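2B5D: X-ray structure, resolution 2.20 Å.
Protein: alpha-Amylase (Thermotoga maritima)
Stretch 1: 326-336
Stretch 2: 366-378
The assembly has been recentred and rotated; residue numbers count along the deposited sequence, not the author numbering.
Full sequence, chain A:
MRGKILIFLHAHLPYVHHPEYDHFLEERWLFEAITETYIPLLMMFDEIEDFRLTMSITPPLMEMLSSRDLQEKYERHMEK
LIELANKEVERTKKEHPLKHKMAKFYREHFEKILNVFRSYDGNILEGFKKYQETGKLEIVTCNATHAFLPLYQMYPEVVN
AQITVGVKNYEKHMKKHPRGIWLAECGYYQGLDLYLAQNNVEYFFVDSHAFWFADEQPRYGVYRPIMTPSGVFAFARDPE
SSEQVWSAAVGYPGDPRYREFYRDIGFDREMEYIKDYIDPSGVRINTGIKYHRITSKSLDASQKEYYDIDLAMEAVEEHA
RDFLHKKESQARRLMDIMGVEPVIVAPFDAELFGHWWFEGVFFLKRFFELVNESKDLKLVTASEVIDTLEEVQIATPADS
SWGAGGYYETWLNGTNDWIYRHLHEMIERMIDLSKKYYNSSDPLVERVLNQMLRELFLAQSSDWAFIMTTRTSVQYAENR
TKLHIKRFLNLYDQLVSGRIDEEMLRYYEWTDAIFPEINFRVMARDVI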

# COMPACT_ATOMS: atom_id res chain seq x y z
N LYS A 326 14.25 47.10 -1.88
CA LYS A 326 14.73 46.41 -0.65
C LYS A 326 16.26 46.17 -0.57
O LYS A 326 16.85 46.29 0.49
N LYS A 327 16.91 45.88 -1.70
CA LYS A 327 18.36 45.56 -1.66
C LYS A 327 19.21 46.84 -1.58
O LYS A 327 20.33 46.84 -1.02
N GLU A 328 18.69 47.91 -2.19
CA GLU A 328 19.32 49.23 -2.14
C GLU A 328 19.20 49.78 -0.74
O GLU A 328 20.15 50.22 -0.12
N SER A 329 18.00 49.73 -0.22
CA SER A 329 17.84 50.11 1.15
C SER A 329 18.83 49.31 2.06
O SER A 329 19.56 49.89 2.85
N GLN A 330 18.89 47.99 1.90
CA GLN A 330 19.76 47.13 2.76
C GLN A 330 21.27 47.45 2.56
O GLN A 330 21.99 47.62 3.52
N ALA A 331 21.68 47.62 1.31
CA ALA A 331 23.02 48.05 1.00
C ALA A 331 23.44 49.34 1.70
O ALA A 331 24.52 49.40 2.33
N ARG A 332 22.60 50.38 1.60
CA ARG A 332 22.95 51.69 2.10
C ARG A 332 23.10 51.63 3.61
O ARG A 332 24.07 52.16 4.15
N ARG A 333 22.15 50.99 4.27
CA ARG A 333 22.19 50.80 5.70
C ARG A 333 23.48 50.07 6.15
O ARG A 333 24.07 50.38 7.19
N LEU A 334 23.91 49.08 5.35
CA LEU A 334 25.05 48.23 5.68
C LEU A 334 26.36 48.97 5.44
O LEU A 334 27.23 48.88 6.27
N MET A 335 26.50 49.64 4.30
CA MET A 335 27.66 50.49 4.03
C MET A 335 27.86 51.48 5.18
O MET A 335 28.97 51.59 5.75
N ASP A 336 26.79 52.17 5.56
CA ASP A 336 26.87 53.14 6.63
C ASP A 336 27.29 52.51 7.97
O ASP A 336 28.05 53.13 8.71
N ARG A 366 14.66 41.22 -15.29
CA ARG A 366 14.32 42.58 -14.97
C ARG A 366 15.09 43.06 -13.77
O ARG A 366 15.49 44.22 -13.73
N PHE A 367 15.31 42.17 -12.80
CA PHE A 367 16.07 42.52 -11.60
C PHE A 367 17.51 42.80 -11.96
O PHE A 367 18.10 43.72 -11.43
N PHE A 368 18.08 42.01 -12.87
CA PHE A 368 19.45 42.26 -13.30
C PHE A 368 19.57 43.62 -13.97
O PHE A 368 20.47 44.39 -13.64
N GLU A 369 18.65 43.91 -14.89
CA GLU A 369 18.69 45.17 -15.64
C GLU A 369 18.55 46.37 -14.72
O GLU A 369 19.21 47.39 -14.90
N LEU A 370 17.69 46.23 -13.71
CA LEU A 370 17.50 47.26 -12.70
C LEU A 370 18.73 47.45 -11.84
O LEU A 370 19.12 48.59 -11.58
N VAL A 371 19.35 46.34 -11.40
CA VAL A 371 20.59 46.43 -10.61
C VAL A 371 21.68 47.06 -11.45
O VAL A 371 22.43 47.89 -10.96
N ASN A 372 21.75 46.68 -12.71
CA ASN A 372 22.68 47.29 -13.64
C ASN A 372 22.55 48.85 -13.68
O ASN A 372 23.55 49.55 -13.66
N GLU A 373 21.32 49.37 -13.73
CA GLU A 373 21.10 50.81 -13.70
C GLU A 373 21.31 51.44 -12.35
O GLU A 373 21.76 52.58 -12.28
N SER A 374 21.00 50.71 -11.28
CA SER A 374 21.18 51.23 -9.90
C SER A 374 22.55 51.84 -9.63
O SER A 374 23.58 51.32 -10.03
N LYS A 375 22.52 52.97 -8.92
CA LYS A 375 23.72 53.65 -8.47
C LYS A 375 24.13 53.16 -7.06
O LYS A 375 25.18 53.53 -6.55
N ASP A 376 23.30 52.33 -6.45
CA ASP A 376 23.57 51.83 -5.10
C ASP A 376 24.15 50.37 -5.09
O ASP A 376 24.49 49.84 -4.03
N LEU A 377 24.23 49.74 -6.26
CA LEU A 377 24.27 48.27 -6.36
C LEU A 377 24.96 47.80 -7.61
O LEU A 377 24.84 48.40 -8.68
N LYS A 378 25.67 46.70 -7.44
CA LYS A 378 26.41 46.03 -8.49
C LYS A 378 26.11 44.52 -8.40
O LYS A 378 26.03 43.95 -7.31

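This is a small helix-to-turn contact, burying 362 Å² summed over both sides, in which a leucine plugs the helix surface with a polar cluster of E328, R332, S374 and D376 beside it. The helix of stretch 1 meets the turn and strand start that follow the stretch 2 helix, with E328 and D376 nearest in backbone register. L377, pointing toward the helix in an m,t rotamer, is the plug: its CD2 lies 3.6 Å from A331 CB and 3.6 Å from K327 O, while its CD1 sits 3.7 Å from E328 CG. A331, also pointing toward stretch 2, meets it through CB. K327 serves through its aliphatic part; its CG meets the edge of the F367 ring at CZ (4.0 Å), and its end leads away, where NZ donates to Q330 OE1 (3.1 Å).

E328 and R332 both leave the helix sideways; both begin m,t, and their ends come nearer the turn. S374 OG (chi1 t) donates a very short 2.5 Å hydrogen bond to E328 OE1 and accepts one from D376 N (2.9 Å), so one hydroxyl links the turn's backbone to the helix. R332 NH1 forms a salt bridge with D376 OD2 (2.9 Å), and water 1 donates to D376 OD2 (2.7 Å) and weakly to E328 OE1 (3.2 Å).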

# COMPACT_ATOMS: atom_id res chain seq x y z
CB LYS A 326 13.97 45.11 -0.46
CG LYS A 326 12.56 45.38 -0.10
CD LYS A 326 11.69 44.16 -0.15
CE LYS A 326 10.72 44.26 0.98
NZ LYS A 326 9.52 45.01 0.53
CB LYS A 327 18.79 44.73 -2.89
CG LYS A 327 18.12 43.33 -3.05
CD LYS A 327 18.35 42.43 -1.86
CE LYS A 327 17.28 42.62 -0.80
NZ LYS A 327 17.42 41.82 0.44
CB GLU A 328 18.62 50.16 -3.10
CG GLU A 328 18.92 49.82 -4.55
CD GLU A 328 18.33 50.80 -5.52
OE1 GLU A 328 18.93 51.01 -6.61
OE2 GLU A 328 17.27 51.38 -5.19
CB SER A 329 16.40 49.93 1.55
OG SER A 329 16.27 50.16 2.92
CB GLN A 330 19.40 45.65 2.59
CG GLN A 330 20.42 44.62 3.21
CD GLN A 330 20.18 43.21 2.72
OE1 GLN A 330 20.11 42.95 1.51
NE2 GLN A 330 20.05 42.30 3.65
CB ALA A 331 23.21 48.16 -0.52
CB ARG A 332 21.90 52.74 1.69
CG ARG A 332 21.99 53.21 0.22
CD ARG A 332 21.10 54.45 0.01
NE ARG A 332 19.75 54.17 0.53
CZ ARG A 332 18.71 53.83 -0.23
NH1 ARG A 332 18.84 53.77 -1.56
NH2 ARG A 332 17.54 53.57 0.36
CB ARG A 333 20.96 49.99 6.10
CG ARG A 333 20.90 49.55 7.55
CD ARG A 333 19.61 48.81 7.84
NE ARG A 333 19.61 47.39 7.47
CZ ARG A 333 18.85 46.83 6.52
NH1 ARG A 333 17.98 47.57 5.79
NH2 ARG A 333 18.95 45.53 6.29
CB LEU A 334 25.04 46.94 4.85
CG LEU A 334 24.61 45.56 5.38
CD1 LEU A 334 23.91 45.53 6.71
CD2 LEU A 334 23.82 44.80 4.29
CB MET A 335 27.49 51.23 2.69
CG MET A 335 28.05 50.45 1.53
SD MET A 335 27.75 50.99 -0.18
CE MET A 335 25.94 51.00 -0.26
CB ASP A 336 25.57 53.96 6.71
CG ASP A 336 25.48 54.79 8.00
OD1 ASP A 336 26.02 55.94 8.05
OD2 ASP A 336 24.87 54.27 8.97
CB ARG A 366 12.79 42.76 -14.80
CG ARG A 366 12.08 42.77 -16.16
CD ARG A 366 12.66 43.84 -17.17
NE ARG A 366 12.40 45.20 -16.67
CZ ARG A 366 13.29 46.17 -16.61
NH1 ARG A 366 12.93 47.35 -16.12
NH2 ARG A 366 14.54 45.98 -17.04
CB PHE A 367 15.96 41.45 -10.53
CG PHE A 367 16.74 41.76 -9.29
CD1 PHE A 367 16.25 42.67 -8.37
CD2 PHE A 367 17.94 41.09 -9.01
CE1 PHE A 367 16.97 42.96 -7.18
CE2 PHE A 367 18.66 41.36 -7.84
CZ PHE A 367 18.18 42.31 -6.91
CB PHE A 368 19.99 41.16 -14.22
CG PHE A 368 20.31 39.87 -13.51
CD1 PHE A 368 20.34 39.80 -12.12
CD2 PHE A 368 20.62 38.73 -14.25
CE1 PHE A 368 20.66 38.62 -11.48
CE2 PHE A 368 20.95 37.54 -13.61
CZ PHE A 368 20.97 37.49 -12.23
CB GLU A 369 17.65 45.18 -16.77
CG GLU A 369 17.95 44.17 -17.87
CD GLU A 369 16.86 44.03 -18.93
OE1 GLU A 369 15.65 44.30 -18.65
OE2 GLU A 369 17.22 43.65 -20.07
CB LEU A 370 16.31 46.89 -11.83
CG LEU A 370 14.94 47.54 -12.05
CD1 LEU A 370 14.77 48.29 -13.38
CD2 LEU A 370 13.88 46.49 -11.87
CB VAL A 371 21.05 45.07 -10.01
CG1 VAL A 371 22.49 45.14 -9.55
CG2 VAL A 371 20.19 44.69 -8.82
CB ASN A 372 22.50 46.70 -15.04
CG ASN A 372 23.21 45.35 -15.23
OD1 ASN A 372 22.84 44.59 -16.15
ND2 ASN A 372 24.20 45.05 -14.40
CB GLU A 373 19.70 51.19 -14.23
CG GLU A 373 19.54 50.97 -15.74
CD GLU A 373 20.86 51.16 -16.51
OE1 GLU A 373 21.40 52.30 -16.54
OE2 GLU A 373 21.37 50.15 -17.07
CB SER A 374 20.92 50.14 -8.86
OG SER A 374 21.20 50.62 -7.55
CB LYS A 375 23.51 55.18 -8.50
CG LYS A 375 23.48 55.79 -9.93
CD LYS A 375 24.69 55.33 -10.79
CE LYS A 375 24.60 55.80 -12.27
NZ LYS A 375 24.93 57.26 -12.45
CB ASP A 376 22.27 51.89 -4.25
CG ASP A 376 21.88 53.33 -3.77
OD1 ASP A 376 22.76 54.10 -3.25
OD2 ASP A 376 20.66 53.68 -3.85
CB LEU A 377 22.87 47.62 -6.36
CG LEU A 377 21.94 47.59 -5.16
CD1 LEU A 377 20.73 46.80 -5.55
CD2 LEU A 377 22.56 47.01 -3.90
CB LYS A 378 27.90 46.29 -8.24
CG LYS A 378 28.82 45.86 -9.41
CD LYS A 378 30.20 46.43 -9.22
CE LYS A 378 30.62 46.35 -7.74
NZ LYS A 378 32.12 46.30 -7.56
O HOH W 1 19.86 54.11 -6.39